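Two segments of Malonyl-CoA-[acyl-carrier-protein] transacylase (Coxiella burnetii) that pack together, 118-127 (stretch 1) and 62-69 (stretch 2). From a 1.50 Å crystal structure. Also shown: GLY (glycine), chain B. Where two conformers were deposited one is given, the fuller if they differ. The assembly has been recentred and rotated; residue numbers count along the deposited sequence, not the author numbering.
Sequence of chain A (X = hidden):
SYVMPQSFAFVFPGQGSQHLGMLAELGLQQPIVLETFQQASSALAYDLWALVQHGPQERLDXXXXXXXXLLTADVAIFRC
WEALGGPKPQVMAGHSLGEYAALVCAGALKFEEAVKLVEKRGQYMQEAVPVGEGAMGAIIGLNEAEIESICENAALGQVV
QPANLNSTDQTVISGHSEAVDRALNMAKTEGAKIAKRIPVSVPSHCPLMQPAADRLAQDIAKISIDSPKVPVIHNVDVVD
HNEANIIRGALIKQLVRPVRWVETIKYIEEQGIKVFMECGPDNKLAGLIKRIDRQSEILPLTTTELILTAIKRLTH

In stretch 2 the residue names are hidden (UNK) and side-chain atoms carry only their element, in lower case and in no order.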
ATOM      1  N   VAL A 118     -11.284  -4.106   4.504  1.00 10.59           N
ATOM      2  CA  VAL A 118      -9.925  -3.901   4.972  1.00 10.67           C
ATOM      3  C   VAL A 118      -9.848  -3.850   6.482  1.00 10.59           C
ATOM      4  O   VAL A 118      -8.810  -4.162   7.033  1.00 11.12           O
ATOM      5  CB  VAL A 118      -9.205  -2.713   4.310  1.00 10.71           C
ATOM      6  CG1 VAL A 118      -9.146  -2.884   2.794  1.00 12.08           C
ATOM      7  CG2 VAL A 118      -9.785  -1.377   4.726  1.00 11.65           C
ATOM      8  N   GLU A 119     -10.946  -3.482   7.153  1.00 11.03           N
ATOM      9  CA  GLU A 119     -10.978  -3.649   8.578  1.00 11.38           C
ATOM     10  C   GLU A 119     -10.813  -5.114   8.926  1.00 11.59           C
ATOM     11  O   GLU A 119     -10.030  -5.455   9.803  1.00 11.68           O
ATOM     12  CB  GLU A 119     -12.264  -3.114   9.159  1.00 12.05           C
ATOM     13  CG  GLU A 119     -12.302  -3.306  10.662  1.00 13.80           C
ATOM     14  CD  GLU A 119     -13.558  -2.840  11.300  1.00 18.14           C
ATOM     15  OE1 GLU A 119     -14.643  -3.214  10.805  1.00 22.42           O
ATOM     16  OE2 GLU A 119     -13.445  -2.110  12.318  1.00 22.06           O
ATOM     17  N   LYS A 120     -11.525  -5.978   8.209  1.00 12.27           N
ATOM     18  CA  LYS A 120     -11.388  -7.405   8.439  0.50 12.93           C
ATOM     19  C   LYS A 120      -9.994  -7.882   8.090  1.00 12.54           C
ATOM     20  O   LYS A 120      -9.391  -8.678   8.816  1.00 13.14           O
ATOM     21  CB  LYS A 120     -12.417  -8.195   7.653  0.50 13.67           C
ATOM     22  CG  LYS A 120     -13.814  -8.148   8.244  0.50 17.51           C
ATOM     23  CD  LYS A 120     -14.803  -8.664   7.226  0.50 21.17           C
ATOM     24  CE  LYS A 120     -16.223  -8.634   7.751  0.50 24.39           C
ATOM     25  NZ  LYS A 120     -17.183  -9.056   6.677  0.50 27.03           N
ATOM     26  N   ARG A 121      -9.462  -7.382   6.997  1.00 11.37           N
ATOM     27  CA  ARG A 121      -8.109  -7.746   6.607  1.00 11.08           C
ATOM     28  C   ARG A 121      -7.141  -7.445   7.738  1.00 11.71           C
ATOM     29  O   ARG A 121      -6.299  -8.269   8.087  1.00 12.70           O
ATOM     30  CB  ARG A 121      -7.711  -7.026   5.329  1.00 11.59           C
ATOM     31  CG  ARG A 121      -6.325  -7.321   4.811  1.00 12.24           C
ATOM     32  CD  ARG A 121      -6.135  -6.541   3.554  1.00 12.92           C
ATOM     33  NE  ARG A 121      -4.877  -6.805   2.853  1.00 12.97           N
ATOM     34  CZ  ARG A 121      -3.735  -6.156   3.052  1.00 15.71           C
ATOM     35  NH1 ARG A 121      -3.636  -5.208   3.974  1.00 14.80           N
ATOM     36  NH2 ARG A 121      -2.665  -6.477   2.324  1.00 18.49           N
ATOM     37  N   GLY A 122      -7.251  -6.249   8.313  1.00 11.60           N
ATOM     38  CA  GLY A 122      -6.392  -5.890   9.425  1.00 12.37           C
ATOM     39  C   GLY A 122      -6.613  -6.784  10.612  1.00 13.04           C
ATOM     40  O   GLY A 122      -5.654  -7.251  11.247  1.00 14.14           O
ATOM     41  N   GLN A 123      -7.870  -7.008  10.947  1.00 11.60           N
ATOM     42  CA  GLN A 123      -8.194  -7.868  12.092  1.00 12.28           C
ATOM     43  C   GLN A 123      -7.622  -9.255  11.898  1.00 12.49           C
ATOM     44  O   GLN A 123      -6.967  -9.791  12.799  1.00 14.03           O
ATOM     45  CB  GLN A 123      -9.698  -7.907  12.324  1.00 11.82           C
ATOM     46  CG  GLN A 123     -10.207  -6.568  12.837  1.00 12.61           C
ATOM     47  CD  GLN A 123     -11.697  -6.458  12.941  1.00 13.94           C
ATOM     48  OE1 GLN A 123     -12.418  -7.192  12.296  1.00 16.63           O
ATOM     49  NE2 GLN A 123     -12.173  -5.489  13.756  1.00 14.72           N
ATOM     50  N   TYR A 124      -7.828  -9.832  10.733  1.00 12.66           N
ATOM     51  CA  TYR A 124      -7.376 -11.196  10.526  1.00 12.56           C
ATOM     52  C   TYR A 124      -5.855 -11.271  10.539  1.00 13.37           C
ATOM     53  O   TYR A 124      -5.271 -12.212  11.053  1.00 14.01           O
ATOM     54  CB  TYR A 124      -7.897 -11.751   9.218  1.00 12.61           C
ATOM     55  CG  TYR A 124      -9.375 -11.798   9.066  1.00 13.43           C
ATOM     56  CD1 TYR A 124     -10.220 -11.810  10.140  1.00 14.58           C
ATOM     57  CD2 TYR A 124      -9.933 -11.859   7.821  1.00 14.56           C
ATOM     58  CE1 TYR A 124     -11.608 -11.853   9.961  1.00 16.29           C
ATOM     59  CE2 TYR A 124     -11.289 -11.932   7.648  1.00 15.07           C
ATOM     60  CZ  TYR A 124     -12.120 -11.941   8.727  1.00 15.99           C
ATOM     61  OH  TYR A 124     -13.481 -11.987   8.528  1.00 19.06           O
HETATM   62  N   MSE A 125      -5.206 -10.302   9.908  1.00 13.21           N
HETATM   63  CA  MSE A 125      -3.748 -10.312   9.867  0.50 13.69           C
HETATM   64  C   MSE A 125      -3.158 -10.187  11.258  1.00 14.58           C
HETATM   65  O   MSE A 125      -2.183 -10.849  11.573  1.00 15.81           O
HETATM   66  CB  MSE A 125      -3.233  -9.197   8.971  0.50 14.04           C
HETATM   67  CG  MSE A 125      -3.516  -9.467   7.510  0.50 15.41           C
HETATM   68 SE   MSE A 125      -2.951  -8.040   6.352  0.50 17.56          SE
HETATM   69  CE  MSE A 125      -2.600  -6.715   7.715  0.50 21.79           C
ATOM     70  N   GLN A 126      -3.773  -9.357  12.077  1.00 15.13           N
ATOM     71  CA  GLN A 126      -3.319  -9.177  13.441  1.00 17.17           C
ATOM     72  C   GLN A 126      -3.355 -10.475  14.231  1.00 18.15           C
ATOM     73  O   GLN A 126      -2.525 -10.703  15.120  1.00 19.66           O
ATOM     74  CB  GLN A 126      -4.228  -8.170  14.121  1.00 18.08           C
ATOM     75  CG  GLN A 126      -3.881  -7.886  15.547  1.00 20.14           C
ATOM     76  CD  GLN A 126      -2.685  -7.059  15.621  1.00 22.77           C
ATOM     77  OE1 GLN A 126      -1.573  -7.527  15.952  1.00 28.45           O
ATOM     78  NE2 GLN A 126      -2.862  -5.805  15.258  1.00 23.71           N
ATOM     79  N   GLU A 127      -4.345 -11.299  13.933  1.00 17.75           N
ATOM     80  CA  GLU A 127      -4.605 -12.513  14.686  1.00 20.31           C
ATOM     81  C   GLU A 127      -3.838 -13.705  14.182  1.00 20.17           C
ATOM     82  O   GLU A 127      -3.833 -14.762  14.837  1.00 22.07           O
ATOM     83  CB  GLU A 127      -6.102 -12.801  14.662  1.00 20.74           C
ATOM     84  CG  GLU A 127      -6.881 -11.747  15.385  1.00 23.40           C
ATOM     85  CD  GLU A 127      -8.374 -12.063  15.470  1.00 28.57           C
ATOM     86  OE1 GLU A 127      -8.729 -13.240  15.207  1.00 30.38           O
ATOM     87  OE2 GLU A 127      -9.183 -11.143  15.791  1.00 31.85           O
ATOM     88  N   UNK A  62      -2.627   0.472  15.251  1.00 17.24           N
ATOM     89  CA  UNK A  62      -3.115  -0.897  15.305  1.00 16.85           C
ATOM     90  C   UNK A  62      -3.731  -1.197  13.955  1.00 15.73           C
ATOM     91  O   UNK A  62      -4.513  -0.421  13.471  1.00 15.80           O
ATOM     92  c   UNK A  62      -4.132  -1.064  16.453  1.00 18.32           C
ATOM     93  c   UNK A  62      -4.300  -1.069  19.052  1.00 30.29           C
ATOM     94  n   UNK A  62      -3.728  -1.627  20.126  1.00 35.34           N
ATOM     95  o   UNK A  62      -5.452  -0.646  19.067  1.00 33.47           O
ATOM     96  c   UNK A  62      -3.418  -0.972  17.808  1.00 24.27           C
ATOM     97  N   UNK A  63      -3.422  -2.349  13.382  1.00 15.78           N
ATOM     98  CA  UNK A  63      -3.744  -2.724  12.007  0.50 16.17           C
ATOM     99  C   UNK A  63      -5.220  -2.573  11.670  1.00 14.63           C
ATOM    100  O   UNK A  63      -5.616  -2.161  10.596  1.00 14.30           O
ATOM    101  c   UNK A  63      -3.281  -4.212  11.770  0.50 17.38           C
ATOM    102  c   UNK A  63      -1.964  -4.481  12.467  0.50 17.57           C
ATOM    103  o   UNK A  63      -4.228  -5.123  12.313  0.50 21.75           O
ATOM    104  N   UNK A  64      -6.058  -2.962  12.618  1.00 13.46           N
ATOM    105  CA  UNK A  64      -7.485  -2.906  12.333  1.00 12.80           C
ATOM    106  C   UNK A  64      -7.999  -1.502  12.156  1.00 12.53           C
ATOM    107  O   UNK A  64      -9.041  -1.319  11.561  1.00 13.85           O
ATOM    108  c   UNK A  64      -8.315  -3.570  13.433  1.00 12.94           C
ATOM    109  c   UNK A  64      -9.264  -3.569  15.743  1.00 13.10           C
ATOM    110  o   UNK A  64     -10.277  -4.125  15.337  1.00 15.55           O
ATOM    111  c   UNK A  64      -8.299  -2.903  14.774  1.00 13.50           C
ATOM    112  n   UNK A  64      -8.915  -3.552  17.031  1.00 15.78           N
ATOM    113  N   UNK A  65      -7.267  -0.526  12.681  1.00 12.52           N
ATOM    114  CA  UNK A  65      -7.577   0.883  12.448  1.00 12.37           C
ATOM    115  C   UNK A  65      -6.771   1.472  11.280  1.00 12.63           C
ATOM    116  O   UNK A  65      -7.307   2.243  10.497  1.00 12.58           O
ATOM    117  c   UNK A  65      -9.775   0.457  16.952  1.00 18.23           C
ATOM    118  c   UNK A  65      -8.183   1.288  14.849  1.00 13.91           C
ATOM    119  c   UNK A  65     -10.322   1.133  15.902  1.00 17.49           C
ATOM    120  c   UNK A  65      -7.652   0.579  15.900  1.00 16.34           C
ATOM    121  c   UNK A  65      -7.332   1.707  13.696  1.00 12.88           C
ATOM    122  c   UNK A  65      -9.526   1.544  14.846  1.00 16.80           C
ATOM    123  c   UNK A  65      -8.447   0.163  16.962  1.00 17.53           C
ATOM    124  N   UNK A  66      -5.501   1.120  11.191  1.00 12.38           N
ATOM    125  CA  UNK A  66      -4.629   1.681  10.166  1.00 12.64           C
ATOM    126  C   UNK A  66      -5.189   1.400   8.796  1.00 11.94           C
ATOM    127  O   UNK A  66      -5.190   2.269   7.927  1.00 12.19           O
ATOM    128  c   UNK A  66      -2.305   1.720   9.241  1.00 19.05           C
ATOM    129  o   UNK A  66      -2.747   1.104  11.526  1.00 19.85           O
ATOM    130  c   UNK A  66      -3.258   1.062  10.208  1.00 14.00           C
ATOM    131  N   UNK A  67      -5.664   0.179   8.596  1.00 10.93           N
ATOM    132  CA  UNK A  67      -6.088  -0.177   7.268  1.00 11.45           C
ATOM    133  C   UNK A  67      -7.289   0.631   6.758  1.00 11.33           C
ATOM    134  O   UNK A  67      -7.217   1.227   5.698  1.00 10.95           O
ATOM    135  c   UNK A  67      -6.253  -1.674   7.092  1.00 12.02           C
ATOM    136  c   UNK A  67      -4.830  -3.777   6.769  1.00 14.18           C
ATOM    137  n   UNK A  67      -3.956  -4.568   7.394  1.00 17.16           N
ATOM    138  o   UNK A  67      -5.488  -4.143   5.800  1.00 15.51           O
ATOM    139  c   UNK A  67      -4.899  -2.364   7.267  1.00 14.10           C
ATOM    140  N   UNK A  68      -8.390   0.680   7.499  1.00 11.31           N
ATOM    141  CA  UNK A  68      -9.484   1.517   7.023  1.00 11.52           C
ATOM    142  C   UNK A  68      -9.127   3.009   7.007  1.00 11.35           C
ATOM    143  O   UNK A  68      -9.613   3.731   6.154  1.00 11.24           O
ATOM    144  c   UNK A  68     -10.634   1.220   7.990  1.00 13.26           C
ATOM    145  c   UNK A  68      -8.775  -0.126   8.660  1.00 12.13           C
ATOM    146  c   UNK A  68     -10.013   0.552   9.135  1.00 14.08           C
ATOM    147  N   UNK A  69      -8.269   3.460   7.912  1.00 11.34           N
ATOM    148  CA  UNK A  69      -7.865   4.858   7.951  1.00 11.23           C
ATOM    149  C   UNK A  69      -7.163   5.218   6.652  1.00 11.33           C
ATOM    150  O   UNK A  69      -7.445   6.237   6.044  1.00 12.11           O
ATOM    151  c   UNK A  69      -6.956   5.117   9.120  1.00 12.59           C
TER
HETATM  152  N   GLY B 314       2.718  -4.512   4.705  1.00 46.42           N
HETATM  153  CA  GLY B 314       1.458  -3.806   5.106  1.00 45.67           C
HETATM  154  C   GLY B 314       0.208  -4.619   4.818  1.00 45.14           C
HETATM  155  O   GLY B 314      -0.925  -4.112   4.690  1.00 43.80           O
HETATM  156  OXT GLY B 314       0.310  -5.827   4.684  1.00 44.96           O
HETATM  157  O   HOH W   1      -5.405  -4.675  14.936  1.00 18.67           O
HETATM  158  O   HOH W   2     -11.436  -0.272  12.308  1.00 19.70           O

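Position 62 carries three side-chain carbons in an unbranched run, the third bonded to one oxygen and one nitrogen. That terminal amide is glutamine. The side chain of Gln62 makes no contact with stretch 1. The residue is the N-cap of the helix that follows, and its backbone O accepts from the N atoms of positions 65 and 66.

Position 63 has one carbon bearing one oxygen and one carbon. The oxygen lies 2.8 Å from Gly122 O. A branched CB with a hydroxyl and a methyl is threonine. Thr63 OG1 donates a hydrogen bond to Gly122 O, an atom that also accepts from Gln126 N. The methyl CG2 lies 3.2 Å from Gln126 NE2.

Position 64 again shows three carbons, the last with one oxygen and one nitrogen. The oxygen is 2.8 Å from Gln123 NE2. This is glutamine. Gln123 NE2 donates to Gln64 OE1 with a nearly straight angle of 170°.

Position 65 has one carbon and then a ring of six carbons. It is phenylalanine. The CA-to-CB bond of Phe65 points away from stretch 1, and the ring makes no contact with it.

Position 66 has one carbon bearing an oxygen and a carbon, the threonine pattern. Thr66 is buried but out of reach of stretch 1.

Position 67 has three carbons, the third with one oxygen and one nitrogen. The CA-to-CB bond points toward stretch 1, and the oxygen lies 2.8 Å from Arg121 NH1. It is glutamine. Arg121 NH1 donates to Gln67 OE1, and also to O of the bound glycine at 3.0 Å. Gln67 NE2 lies 3.4 Å from Gly122 CA.

Position 68 has three carbons closing a ring onto the backbone N, which marks proline. Without an N-H, Pro68 cannot bond to the preceding turn, and the helix kinks here. Its CD packs 4.2 Å from Val118 CG2.

Position 69 has a single side-chain carbon, so it is alanine. The CA-to-CB bond of Ala69 points away from stretch 1.

The two helices run roughly antiparallel, at 151°, with axes approaching to 7.3 Å. Gly122 permits this closeness: its CA is 4.3 Å from Gln64 CA, and an ideal CB there would lie 2.6 Å from Thr63 O, a clash. Gln67 fits as a knob among Val118, Arg121, Gly122 and Met125. Three direct hydrogen bonds join the helices. Water 1 bridges Gln64 N and Gln126 NE2, and water 2 bridges Gln64 O and Glu119 OE2.

Stretch 2 (62-69) QTQFTQPA
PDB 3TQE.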